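Local coordinates for protein-glutamine gamma-glutamyltransferase 2 (Pagrus major, PDB 1G0D) that probably acts as a calcium-dependent transglutaminase, joining peptide-bound glutamines to lysines or other primary amines and so cross-linking or aminating proteins, at residues D242-P254 against L662-K674. Sequence-based numbering, arbitrary orientation.
Sequences DGVAPYRWTGSVP and LVDFDSDRLKDVK
With CG wedged between its backbone N and carbonyl carbon (chi1 77°), Y247 lays its ring against D672 and K671 and brings OH to D666, while R248, bent at chi2 and chi3, curls its guanidinium back to D664. The contact docks a loop of the transglutaminase core, before helix 253-261, on the C-terminal Ig-like domain, at the antiparallel hairpin of strands 659-666 and 673-682. Y247 OH donates to D666 OD2 (2.8 Å), which lies in the ring plane but is itself met from above its carboxylate plane; K671 NZ takes the syn lone pair of the same oxygen at 3.0 Å. Phenylalanine in place of Y247 would probably leave D666 OD2 with K671 but without its bond to the core domain. The R248 guanidinium is nearly coplanar with the D664 carboxylate, NH2 reaching OD2 in an interdomain salt bridge (3.0 Å), and D666 CB rests over one guanidinium face. D672 OD2 packs beside Y247 CD2, while OD1 forms a salt bridge with R171. T250 CG2 touches D664 CB, its hydroxyl bonding to E623 of strand 619-624. K674 NZ joins both domains, 2.8 Å from D664 OD1 and 2.7 Å from Y247 O, which it meets in the carbonyl plane.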
loop_
_atom_site.group_PDB
_atom_site.type_symbol
_atom_site.label_atom_id
_atom_site.label_comp_id
_atom_site.label_asym_id
_atom_site.label_seq_id
_atom_site.Cartn_x
_atom_site.Cartn_y
_atom_site.Cartn_z
ATOM N N ASP A 242 -13.736 -3.905 -18.369
ATOM C CA ASP A 242 -13.293 -5.284 -18.502
ATOM C C ASP A 242 -12.345 -5.782 -17.450
ATOM O O ASP A 242 -11.285 -6.323 -17.759
ATOM C CB ASP A 242 -12.705 -5.482 -19.890
ATOM C CG ASP A 242 -13.556 -4.832 -20.969
ATOM O OD1 ASP A 242 -14.650 -5.383 -21.276
ATOM O OD2 ASP A 242 -13.130 -3.769 -21.497
ATOM N N GLY A 243 -12.742 -5.617 -16.198
ATOM C CA GLY A 243 -11.885 -6.029 -15.110
ATOM C C GLY A 243 -12.551 -5.880 -13.775
ATOM O O GLY A 243 -13.745 -5.648 -13.720
ATOM N N VAL A 244 -11.792 -6.036 -12.691
ATOM C CA VAL A 244 -12.360 -5.904 -11.365
ATOM C C VAL A 244 -12.227 -4.477 -10.899
ATOM O O VAL A 244 -11.201 -3.857 -11.090
ATOM C CB VAL A 244 -11.634 -6.810 -10.352
ATOM C CG1 VAL A 244 -12.234 -6.594 -8.991
ATOM C CG2 VAL A 244 -11.764 -8.284 -10.749
ATOM N N ALA A 245 -13.269 -3.927 -10.308
ATOM C CA ALA A 245 -13.160 -2.571 -9.824
ATOM C C ALA A 245 -12.185 -2.564 -8.651
ATOM O O ALA A 245 -12.191 -3.481 -7.816
ATOM C CB ALA A 245 -14.507 -2.080 -9.374
ATOM N N PRO A 246 -11.328 -1.529 -8.572
ATOM C CA PRO A 246 -10.347 -1.404 -7.492
ATOM C C PRO A 246 -10.891 -1.560 -6.073
ATOM O O PRO A 246 -10.243 -2.153 -5.218
ATOM C CB PRO A 246 -9.754 -0.020 -7.723
ATOM C CG PRO A 246 -9.848 0.162 -9.171
ATOM C CD PRO A 246 -11.190 -0.425 -9.537
ATOM N N TYR A 247 -12.079 -1.037 -5.818
ATOM C CA TYR A 247 -12.651 -1.102 -4.477
ATOM C C TYR A 247 -13.102 -2.515 -4.058
ATOM O O TYR A 247 -13.550 -2.729 -2.924
ATOM C CB TYR A 247 -13.813 -0.107 -4.380
ATOM C CG TYR A 247 -15.045 -0.620 -5.048
ATOM C CD1 TYR A 247 -15.291 -0.349 -6.388
ATOM C CD2 TYR A 247 -15.935 -1.450 -4.366
ATOM C CE1 TYR A 247 -16.392 -0.901 -7.048
ATOM C CE2 TYR A 247 -17.035 -2.010 -5.008
ATOM C CZ TYR A 247 -17.260 -1.735 -6.358
ATOM O OH TYR A 247 -18.344 -2.299 -7.007
ATOM N N ARG A 248 -12.956 -3.473 -4.972
ATOM C CA ARG A 248 -13.350 -4.857 -4.732
ATOM C C ARG A 248 -12.311 -5.689 -3.983
ATOM O O ARG A 248 -12.651 -6.541 -3.188
ATOM C CB ARG A 248 -13.619 -5.574 -6.073
ATOM C CG ARG A 248 -14.980 -5.328 -6.718
ATOM C CD ARG A 248 -16.037 -6.260 -6.186
ATOM N NE ARG A 248 -16.541 -7.190 -7.194
ATOM C CZ ARG A 248 -16.948 -8.424 -6.907
ATOM N NH1 ARG A 248 -17.392 -9.204 -7.873
ATOM N NH2 ARG A 248 -16.890 -8.890 -5.650
ATOM N N TRP A 249 -11.040 -5.472 -4.265
ATOM C CA TRP A 249 -10.024 -6.290 -3.655
ATOM C C TRP A 249 -9.849 -6.169 -2.162
ATOM O O TRP A 249 -9.840 -5.074 -1.607
ATOM C CB TRP A 249 -8.679 -6.039 -4.315
ATOM C CG TRP A 249 -8.677 -5.906 -5.821
ATOM C CD1 TRP A 249 -8.521 -4.745 -6.509
ATOM C CD2 TRP A 249 -8.604 -6.960 -6.801
ATOM N NE1 TRP A 249 -8.343 -4.998 -7.839
ATOM C CE2 TRP A 249 -8.387 -6.346 -8.061
ATOM C CE3 TRP A 249 -8.695 -8.358 -6.743
ATOM C CZ2 TRP A 249 -8.252 -7.078 -9.267
ATOM C CZ3 TRP A 249 -8.556 -9.092 -7.944
ATOM C CH2 TRP A 249 -8.334 -8.440 -9.189
ATOM N N THR A 250 -9.683 -7.320 -1.513
ATOM C CA THR A 250 -9.452 -7.362 -0.069
ATOM C C THR A 250 -8.037 -7.859 0.233
ATOM O O THR A 250 -7.672 -8.035 1.391
ATOM C CB THR A 250 -10.451 -8.279 0.624
ATOM O OG1 THR A 250 -10.740 -9.418 -0.203
ATOM C CG2 THR A 250 -11.717 -7.512 0.876
ATOM N N GLY A 251 -7.243 -8.065 -0.825
ATOM C CA GLY A 251 -5.881 -8.548 -0.675
ATOM C C GLY A 251 -5.007 -8.543 -1.922
ATOM O O GLY A 251 -5.500 -8.453 -3.038
ATOM N N SER A 252 -3.700 -8.711 -1.730
ATOM C CA SER A 252 -2.761 -8.673 -2.846
ATOM C C SER A 252 -2.487 -9.953 -3.590
ATOM O O SER A 252 -2.116 -9.909 -4.751
ATOM C CB SER A 252 -1.429 -8.099 -2.374
ATOM O OG SER A 252 -1.648 -6.949 -1.556
ATOM N N VAL A 253 -2.664 -11.097 -2.952
ATOM C CA VAL A 253 -2.380 -12.371 -3.622
ATOM C C VAL A 253 -3.204 -12.671 -4.907
ATOM O O VAL A 253 -2.686 -13.256 -5.855
ATOM C CB VAL A 253 -2.552 -13.546 -2.628
ATOM C CG1 VAL A 253 -2.300 -14.853 -3.337
ATOM C CG2 VAL A 253 -1.609 -13.388 -1.463
ATOM N N PRO A 254 -4.504 -12.333 -4.935
ATOM C CA PRO A 254 -5.271 -12.617 -6.161
ATOM C C PRO A 254 -4.830 -11.816 -7.378
ATOM O O PRO A 254 -4.918 -12.277 -8.507
ATOM C CB PRO A 254 -6.713 -12.327 -5.755
ATOM C CG PRO A 254 -6.716 -12.392 -4.257
ATOM C CD PRO A 254 -5.381 -11.799 -3.882
ATOM N N LEU A 662 -11.372 -12.033 5.692
ATOM C CA LEU A 662 -11.844 -10.839 4.982
ATOM C C LEU A 662 -12.962 -11.146 3.977
ATOM O O LEU A 662 -12.955 -12.171 3.288
ATOM C CB LEU A 662 -10.676 -10.157 4.248
ATOM C CG LEU A 662 -9.609 -9.394 5.032
ATOM C CD1 LEU A 662 -8.957 -10.252 6.097
ATOM C CD2 LEU A 662 -8.561 -8.979 4.061
ATOM N N VAL A 663 -13.944 -10.256 3.918
ATOM C CA VAL A 663 -15.048 -10.441 3.008
ATOM C C VAL A 663 -15.528 -9.146 2.343
ATOM O O VAL A 663 -15.625 -8.070 2.963
ATOM C CB VAL A 663 -16.232 -11.127 3.738
ATOM C CG1 VAL A 663 -17.365 -11.369 2.782
ATOM C CG2 VAL A 663 -15.774 -12.438 4.327
ATOM N N ASP A 664 -15.803 -9.291 1.050
ATOM C CA ASP A 664 -16.319 -8.240 0.206
ATOM C C ASP A 664 -17.681 -8.641 -0.416
ATOM O O ASP A 664 -17.910 -9.797 -0.770
ATOM C CB ASP A 664 -15.318 -7.963 -0.907
ATOM C CG ASP A 664 -15.887 -7.069 -1.980
ATOM O OD1 ASP A 664 -15.897 -5.828 -1.788
ATOM O OD2 ASP A 664 -16.341 -7.608 -3.015
ATOM N N PHE A 665 -18.592 -7.680 -0.523
ATOM C CA PHE A 665 -19.896 -7.913 -1.164
ATOM C C PHE A 665 -20.196 -6.843 -2.214
ATOM O O PHE A 665 -20.139 -5.632 -1.931
ATOM C CB PHE A 665 -21.062 -7.936 -0.148
ATOM C CG PHE A 665 -22.441 -7.977 -0.800
ATOM C CD1 PHE A 665 -23.016 -9.190 -1.199
ATOM C CD2 PHE A 665 -23.137 -6.798 -1.073
ATOM C CE1 PHE A 665 -24.263 -9.215 -1.873
ATOM C CE2 PHE A 665 -24.370 -6.824 -1.738
ATOM C CZ PHE A 665 -24.929 -8.029 -2.138
ATOM N N ASP A 666 -20.506 -7.296 -3.429
ATOM C CA ASP A 666 -20.874 -6.378 -4.503
ATOM C C ASP A 666 -22.204 -6.762 -5.149
ATOM O O ASP A 666 -22.572 -7.943 -5.234
ATOM C CB ASP A 666 -19.796 -6.280 -5.588
ATOM C CG ASP A 666 -19.988 -5.050 -6.484
ATOM O OD1 ASP A 666 -19.769 -5.171 -7.708
ATOM O OD2 ASP A 666 -20.358 -3.966 -5.967
ATOM N N SER A 667 -22.914 -5.740 -5.609
ATOM C CA SER A 667 -24.206 -5.940 -6.222
ATOM C C SER A 667 -24.361 -4.767 -7.149
ATOM O O SER A 667 -23.544 -3.846 -7.094
ATOM C CB SER A 667 -25.279 -5.877 -5.148
ATOM O OG SER A 667 -25.233 -4.602 -4.530
ATOM N N ASP A 668 -25.407 -4.792 -7.976
ATOM C CA ASP A 668 -25.673 -3.706 -8.929
ATOM C C ASP A 668 -25.868 -2.360 -8.240
ATOM O O ASP A 668 -25.233 -1.378 -8.616
ATOM C CB ASP A 668 -26.911 -4.009 -9.795
ATOM C CG ASP A 668 -28.169 -4.232 -8.974
ATOM O OD1 ASP A 668 -29.263 -4.260 -9.577
ATOM O OD2 ASP A 668 -28.074 -4.387 -7.736
ATOM N N ARG A 669 -26.716 -2.332 -7.217
ATOM C CA ARG A 669 -27.007 -1.117 -6.495
ATOM C C ARG A 669 -26.235 -0.915 -5.194
ATOM O O ARG A 669 -26.172 0.215 -4.687
ATOM C CB ARG A 669 -28.502 -1.051 -6.226
ATOM C CG ARG A 669 -29.323 -1.284 -7.479
ATOM C CD ARG A 669 -29.364 -0.043 -8.360
ATOM N NE ARG A 669 -30.573 0.723 -8.085
ATOM C CZ ARG A 669 -30.645 1.694 -7.177
ATOM N NH1 ARG A 669 -31.795 2.355 -6.977
ATOM N NH2 ARG A 669 -29.555 2.019 -6.474
ATOM N N LEU A 670 -25.675 -1.990 -4.631
ATOM C CA LEU A 670 -24.878 -1.882 -3.389
ATOM C C LEU A 670 -23.467 -2.337 -3.659
ATOM O O LEU A 670 -23.215 -3.531 -3.924
ATOM C CB LEU A 670 -25.428 -2.742 -2.271
ATOM C CG LEU A 670 -25.770 -2.062 -0.946
ATOM C CD1 LEU A 670 -25.379 -2.974 0.183
ATOM C CD2 LEU A 670 -25.116 -0.736 -0.811
ATOM N N LYS A 671 -22.550 -1.373 -3.595
ATOM C CA LYS A 671 -21.162 -1.662 -3.856
ATOM C C LYS A 671 -20.327 -1.176 -2.703
ATOM O O LYS A 671 -20.760 -0.270 -1.974
ATOM C CB LYS A 671 -20.703 -0.955 -5.147
ATOM C CG LYS A 671 -21.716 -0.917 -6.284
ATOM C CD LYS A 671 -21.208 -0.126 -7.485
ATOM C CE LYS A 671 -21.250 -0.981 -8.743
ATOM N NZ LYS A 671 -21.016 -2.449 -8.438
ATOM N N ASP A 672 -19.135 -1.781 -2.554
ATOM C CA ASP A 672 -18.183 -1.391 -1.520
ATOM C C ASP A 672 -18.700 -1.842 -0.147
ATOM O O ASP A 672 -18.870 -1.048 0.781
ATOM C CB ASP A 672 -18.006 0.147 -1.600
ATOM C CG ASP A 672 -16.653 0.638 -1.107
ATOM O OD1 ASP A 672 -16.617 1.722 -0.479
ATOM O OD2 ASP A 672 -15.634 -0.032 -1.353
ATOM N N VAL A 673 -18.997 -3.122 -0.008
ATOM C CA VAL A 673 -19.471 -3.604 1.282
ATOM C C VAL A 673 -18.494 -4.645 1.877
ATOM O O VAL A 673 -18.282 -5.714 1.293
ATOM C CB VAL A 673 -20.897 -4.207 1.144
ATOM C CG1 VAL A 673 -21.383 -4.677 2.494
ATOM C CG2 VAL A 673 -21.844 -3.164 0.567
ATOM N N LYS A 674 -17.926 -4.328 3.051
ATOM C CA LYS A 674 -16.948 -5.195 3.705
ATOM C C LYS A 674 -17.221 -5.714 5.119
ATOM O O LYS A 674 -18.141 -5.280 5.839
ATOM C CB LYS A 674 -15.575 -4.512 3.739
ATOM C CG LYS A 674 -15.336 -3.445 2.714
ATOM C CD LYS A 674 -15.236 -4.095 1.382
ATOM C CE LYS A 674 -14.400 -3.311 0.432
ATOM N NZ LYS A 674 -13.957 -4.209 -0.662
HETATM O O HOH W 1 -11.053 -4.061 0.372
#